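PDB 2PY5: DNA polymerase from Bacillus phage phi29, which copies the viral genome by protein-primed, strand-displacing DNA synthesis of high processivity and fidelity, and also carries a 3'-5' exonuclease activity. Local coordinates for residues K157-P160 against E161-A164; I474-P477 against K478-G481. The protein carries 2 engineered substitutions. All coordinates share one frame; numbering follows the deposited sequence.

In the fold
The two contacts lie in different functional regions of one chain. Their centres are about 49 Å apart, their nearest atoms about 38 Å apart, and they do not touch. Contact 1 comes first along the chain. It starts helix 160-182 in the N-terminal region, beside strands 24-31 and 38-41 of the mixed sheet. Contact 2 follows in the loop between strands 459-463 and 483-489, both of which pair with strand 241-250. Each is local and at the surface: contact 1 a helix cap, contact 2 an Asx turn. Contact 1 thus belongs to the exonuclease and strand-displacement region, contact 2 to the region of initiation and polymerization.

Contact 1 of 2, residues K157-P160 against E161-A164; sequences KITP and EEYA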
ATOM      1  N   LYS F 157      32.424   4.781 -18.572  1.00 32.26           N
ATOM      2  CA  LYS F 157      33.116   5.136 -17.336  1.00 32.82           C
ATOM      3  C   LYS F 157      32.221   5.951 -16.404  1.00 32.44           C
ATOM      4  O   LYS F 157      31.816   7.066 -16.736  1.00 32.77           O
ATOM      5  CB  LYS F 157      34.365   5.942 -17.684  1.00 34.70           C
ATOM      6  CG  LYS F 157      35.160   6.491 -16.513  1.00 36.21           C
ATOM      7  CD  LYS F 157      36.521   6.955 -16.996  1.00 39.30           C
ATOM      8  CE  LYS F 157      37.178   7.945 -16.063  1.00 41.03           C
ATOM      9  NZ  LYS F 157      38.469   8.425 -16.640  1.00 42.25           N
ATOM     10  N   ILE F 158      31.944   5.398 -15.228  1.00 32.26           N
ATOM     11  CA  ILE F 158      31.103   6.062 -14.237  1.00 30.64           C
ATOM     12  C   ILE F 158      31.800   7.318 -13.703  1.00 29.92           C
ATOM     13  O   ILE F 158      32.969   7.262 -13.306  1.00 32.61           O
ATOM     14  CB  ILE F 158      30.772   5.109 -13.053  1.00 30.70           C
ATOM     15  CG1 ILE F 158      30.066   3.836 -13.548  1.00 30.86           C
ATOM     16  CG2 ILE F 158      29.889   5.811 -12.040  1.00 32.49           C
ATOM     17  CD1 ILE F 158      29.963   2.748 -12.484  1.00 31.79           C
ATOM     18  N   THR F 159      31.097   8.453 -13.723  1.00 28.71           N
ATOM     19  CA  THR F 159      31.661   9.719 -13.247  1.00 28.44           C
ATOM     20  C   THR F 159      31.671   9.749 -11.713  1.00 29.30           C
ATOM     21  O   THR F 159      30.959   8.979 -11.079  1.00 29.92           O
ATOM     22  CB  THR F 159      30.884  10.951 -13.778  1.00 28.54           C
ATOM     23  OG1 THR F 159      29.575  10.996 -13.193  1.00 28.78           O
ATOM     24  CG2 THR F 159      30.779  10.926 -15.309  1.00 30.92           C
ATOM     25  N   PRO F 160      32.500  10.623 -11.113  1.00 30.72           N
ATOM     26  CA  PRO F 160      32.458  10.784  -9.652  1.00 31.08           C
ATOM     27  C   PRO F 160      31.065  11.137  -9.117  1.00 32.55           C
ATOM     28  O   PRO F 160      30.669  10.652  -8.050  1.00 33.22           O
ATOM     29  CB  PRO F 160      33.448  11.922  -9.398  1.00 33.18           C
ATOM     30  CG  PRO F 160      34.375  11.867 -10.546  1.00 33.84           C
ATOM     31  CD  PRO F 160      33.545  11.459 -11.720  1.00 32.18           C
ATOM     32  N   GLU F 161      30.333  11.954  -9.876  1.00 32.64           N
ATOM     33  CA  GLU F 161      28.981  12.391  -9.513  1.00 34.29           C
ATOM     34  C   GLU F 161      27.973  11.231  -9.547  1.00 32.32           C
ATOM     35  O   GLU F 161      27.162  11.057  -8.621  1.00 34.97           O
ATOM     36  CB  GLU F 161      28.532  13.517 -10.456  1.00 37.07           C
ATOM     37  CG  GLU F 161      29.336  14.816 -10.321  1.00 38.28           C
ATOM     38  CD  GLU F 161      30.633  14.863 -11.156  1.00 39.84           C
ATOM     39  OE1 GLU F 161      30.992  13.874 -11.838  1.00 37.83           O
ATOM     40  OE2 GLU F 161      31.304  15.913 -11.121  1.00 41.94           O
ATOM     41  N   GLU F 162      28.027  10.425 -10.605  1.00 31.23           N
ATOM     42  CA  GLU F 162      27.188   9.232 -10.713  1.00 30.82           C
ATOM     43  C   GLU F 162      27.508   8.225  -9.603  1.00 31.89           C
ATOM     44  O   GLU F 162      26.606   7.628  -9.006  1.00 32.31           O
ATOM     45  CB  GLU F 162      27.389   8.577 -12.079  1.00 31.26           C
ATOM     46  CG  GLU F 162      26.828   9.400 -13.222  1.00 28.56           C
ATOM     47  CD  GLU F 162      27.367   8.972 -14.586  1.00 31.40           C
ATOM     48  OE1 GLU F 162      28.336   8.182 -14.655  1.00 32.49           O
ATOM     49  OE2 GLU F 162      26.813   9.430 -15.590  1.00 36.20           O
ATOM     50  N   TYR F 163      28.799   8.039  -9.344  1.00 32.44           N
ATOM     51  CA  TYR F 163      29.296   7.134  -8.299  1.00 31.61           C
ATOM     52  C   TYR F 163      28.754   7.540  -6.932  1.00 31.10           C
ATOM     53  O   TYR F 163      28.310   6.699  -6.159  1.00 31.42           O
ATOM     54  CB  TYR F 163      30.832   7.172  -8.305  1.00 32.52           C
ATOM     55  CG  TYR F 163      31.549   6.180  -7.400  1.00 32.95           C
ATOM     56  CD1 TYR F 163      32.142   5.035  -7.918  1.00 33.35           C
ATOM     57  CD2 TYR F 163      31.682   6.426  -6.026  1.00 33.54           C
ATOM     58  CE1 TYR F 163      32.833   4.145  -7.095  1.00 32.29           C
ATOM     59  CE2 TYR F 163      32.351   5.539  -5.198  1.00 31.37           C
ATOM     60  CZ  TYR F 163      32.930   4.403  -5.737  1.00 34.52           C
ATOM     61  OH  TYR F 163      33.608   3.530  -4.924  1.00 34.55           O
ATOM     62  N   ALA F 164      28.793   8.838  -6.654  1.00 32.11           N
ATOM     63  CA  ALA F 164      28.295   9.379  -5.386  1.00 32.58           C
ATOM     64  C   ALA F 164      26.795   9.152  -5.226  1.00 33.28           C
ATOM     65  O   ALA F 164      26.326   8.822  -4.129  1.00 34.01           O
ATOM     66  CB  ALA F 164      28.633  10.868  -5.287  1.00 30.36           C
TER
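Thr-159 and Glu-162 bond to each other twice, each time from the backbone N of one to the side chain of the other. This reciprocal pair is a capping box, with Thr-159 as the N-cap of helix 160-182. Glu-162 N donates to Thr-159 OG1 at 3.1 Å. In return Thr-159 N donates to Glu-162 OE1 at 2.9 Å, in a nearly straight bond of 173°. That N-H comes from above the carboxylate, 42° out of its plane. The threonine torsion serves the cap: chi1 of 68° sets OG1 between the backbone N and the carbonyl carbon, turned to the first turn of the helix. CG of Glu-162 is anti to the carbonyl carbon, which turns the chain back toward Thr-159, and the extended remainder carries OE1 to the threonine N-H.

The main-chain bonds of the helix begin here. Tyr-163 N donates to Thr-159 O, and Ala-164 N donates to Pro-160 O.

Ile-158 adds an apolar contact beside the box. Its CG2 branch lies 3.7 Å from Glu-162 CB and also meets Tyr-163 CB. Ile-158 and Tyr-163 both pack on Ile-40 of strand 38-41, so the helix start rests against the exonuclease-region sheet. Tyr-163 OH reaches farther, to a hydrogen bond with Tyr-38 OH.

The side chain of Glu-162 is about 7 Å from that of Glu-14, which is essential for exonucleolysis. Glu-162 is buried, and its two carboxylate oxygens have different tasks. OE1 serves the cap, while OE2 is hydrogen-bonded to Tyr-156 OH and forms a salt bridge with Arg-152 NH2.

Contact 2 of 2, residues I474-P477 against K478-G481; sequences IVDP and KKLG. With EDO (1,2-ethanediol), chain T.
Asp-476 OD1 accepts the backbone N-H of both Lys-478 and Lys-479. Lys-478 N donates to Asp-476 OD1 at 3.0 Å, and Lys-479 N donates to the same OD1 at 2.9 Å. The two N-H groups arrive from opposite faces of the carboxylate plane. The first meets OD1 on the anti side, 23° out of the plane. The second comes from above, 35° out of it. The Lys-478 bond, from the N-H two residues on, makes an Asx turn through Pro-477. CG of Asp-476 is anti to the backbone N, with chi1 at -169°, which brings OD1 to the N-H groups of Lys-478 and Lys-479.

The charged contact uses the other oxygen. Asp-476 OD2 and Lys-479 NZ form a long salt bridge of 4.0 Å. A water bridges the pair, donating to Asp-476 OD2 at 2.8 Å and accepting from Lys-479 NZ at 2.7 Å.

Packing also comes from Lys-479. The extended Lys-479 side chain crosses that of Asp-476 at about a right angle, with Lys-479 CG 3.5 Å from Asp-476 CG. Between side chains, Lys-478 CG lies 4.0 Å from Pro-477 CB, in a looser contact.

Outside the turn, bonds join it to Asn-251, next in sequence to the catalytic metal-binding residue Val-250. Asn-251 ND2 donates to the carbonyl oxygens of Asp-476 and Lys-479. At the far end, Gly-481 O accepts from O1 of a 1,2-ethanediol, probably a crystallisation additive.

OD1 thus takes the backbone N-H groups, while OD2 faces the lysine ammonium and the water; the charge itself is shared by both oxygens. Two N-H donors and a nearby ammonium group would probably favour the ionised form.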
ATOM      1  N   ILE F 474     -16.722  15.179  18.298  1.00 39.28           N
ATOM      2  CA  ILE F 474     -15.810  14.124  17.797  1.00 37.51           C
ATOM      3  C   ILE F 474     -14.610  14.697  17.018  1.00 36.59           C
ATOM      4  O   ILE F 474     -13.924  13.960  16.290  1.00 36.36           O
ATOM      5  CB  ILE F 474     -16.571  13.040  16.979  1.00 38.05           C
ATOM      6  CG1 ILE F 474     -17.221  13.600  15.711  1.00 37.01           C
ATOM      7  CG2 ILE F 474     -17.630  12.386  17.850  1.00 39.86           C
ATOM      8  CD1 ILE F 474     -17.834  12.535  14.832  1.00 36.86           C
ATOM      9  N   VAL F 475     -14.359  15.999  17.206  1.00 35.50           N
ATOM     10  CA  VAL F 475     -13.201  16.681  16.651  1.00 36.16           C
ATOM     11  C   VAL F 475     -12.113  16.901  17.699  1.00 35.82           C
ATOM     12  O   VAL F 475     -12.379  17.431  18.783  1.00 38.00           O
ATOM     13  CB  VAL F 475     -13.595  18.037  16.027  1.00 35.38           C
ATOM     14  CG1 VAL F 475     -12.361  18.853  15.702  1.00 35.75           C
ATOM     15  CG2 VAL F 475     -14.449  17.790  14.791  1.00 36.00           C
ATOM     16  N   ASP F 476     -10.887  16.515  17.363  1.00 34.87           N
ATOM     17  CA  ASP F 476      -9.737  16.681  18.255  1.00 34.99           C
ATOM     18  C   ASP F 476      -8.467  16.562  17.428  1.00 36.24           C
ATOM     19  O   ASP F 476      -8.388  15.686  16.577  1.00 33.68           O
ATOM     20  CB  ASP F 476      -9.753  15.619  19.361  1.00 36.64           C
ATOM     21  CG  ASP F 476      -8.738  15.905  20.459  1.00 36.71           C
ATOM     22  OD1 ASP F 476      -7.546  15.561  20.285  1.00 35.98           O
ATOM     23  OD2 ASP F 476      -9.124  16.491  21.492  1.00 41.23           O
ATOM     24  N   PRO F 477      -7.475  17.435  17.664  1.00 33.27           N
ATOM     25  CA  PRO F 477      -6.263  17.401  16.844  1.00 35.81           C
ATOM     26  C   PRO F 477      -5.389  16.155  16.969  1.00 33.89           C
ATOM     27  O   PRO F 477      -4.565  15.920  16.069  1.00 36.85           O
ATOM     28  CB  PRO F 477      -5.474  18.628  17.310  1.00 36.36           C
ATOM     29  CG  PRO F 477      -6.131  19.128  18.475  1.00 36.58           C
ATOM     30  CD  PRO F 477      -7.441  18.521  18.662  1.00 35.37           C
ATOM     31  N   LYS F 478      -5.543  15.386  18.060  1.00 35.93           N
ATOM     32  CA  LYS F 478      -4.618  14.277  18.376  1.00 37.78           C
ATOM     33  C   LYS F 478      -5.269  12.944  18.781  1.00 34.61           C
ATOM     34  O   LYS F 478      -4.709  11.885  18.517  1.00 36.36           O
ATOM     35  CB  LYS F 478      -3.671  14.683  19.516  1.00 39.80           C
ATOM     36  CG  LYS F 478      -3.267  16.145  19.544  1.00 44.95           C
ATOM     37  CD  LYS F 478      -2.255  16.410  20.651  1.00 46.85           C
ATOM     38  CE  LYS F 478      -2.454  17.797  21.283  1.00 50.50           C
ATOM     39  NZ  LYS F 478      -2.495  18.906  20.271  1.00 52.50           N
ATOM     40  N   LYS F 479      -6.430  13.000  19.433  1.00 32.82           N
ATOM     41  CA  LYS F 479      -7.024  11.818  20.073  1.00 35.29           C
ATOM     42  C   LYS F 479      -7.362  10.730  19.063  1.00 35.12           C
ATOM     43  O   LYS F 479      -7.950  11.010  18.023  1.00 33.52           O
ATOM     44  CB  LYS F 479      -8.286  12.199  20.863  1.00 36.87           C
ATOM     45  CG  LYS F 479      -8.047  12.902  22.207  1.00 41.04           C
ATOM     46  CD  LYS F 479      -9.390  13.225  22.862  1.00 41.73           C
ATOM     47  CE  LYS F 479      -9.243  14.104  24.086  1.00 45.03           C
ATOM     48  NZ  LYS F 479     -10.581  14.490  24.616  1.00 47.06           N
ATOM     49  N   LEU F 480      -7.001   9.489  19.384  1.00 33.62           N
ATOM     50  CA  LEU F 480      -7.205   8.352  18.505  1.00 32.95           C
ATOM     51  C   LEU F 480      -8.663   8.218  18.090  1.00 31.96           C
ATOM     52  O   LEU F 480      -9.557   8.187  18.921  1.00 32.19           O
ATOM     53  CB  LEU F 480      -6.758   7.065  19.191  1.00 31.71           C
ATOM     54  CG  LEU F 480      -6.879   5.760  18.428  1.00 31.45           C
ATOM     55  CD1 LEU F 480      -6.010   5.760  17.180  1.00 32.27           C
ATOM     56  CD2 LEU F 480      -6.524   4.573  19.333  1.00 33.37           C
ATOM     57  N   GLY F 481      -8.901   8.177  16.792  1.00 31.17           N
ATOM     58  CA  GLY F 481     -10.233   7.910  16.282  1.00 32.90           C
ATOM     59  C   GLY F 481     -11.113   9.143  16.146  1.00 33.67           C
ATOM     60  O   GLY F 481     -12.179   9.072  15.525  1.00 34.76           O
TER
HETATM   61  C1  EDO T9008     -13.842   5.807  15.310  1.00 28.68           C
HETATM   62  O1  EDO T9008     -12.744   6.379  14.593  1.00 26.18           O
HETATM   63  C2  EDO T9008     -13.347   4.822  16.366  1.00 30.88           C
HETATM   64  O2  EDO T9008     -12.548   5.488  17.355  1.00 29.82           O
HETATM   65  O   HOH W   1     -11.594  16.069  22.716  1.00 55.69           O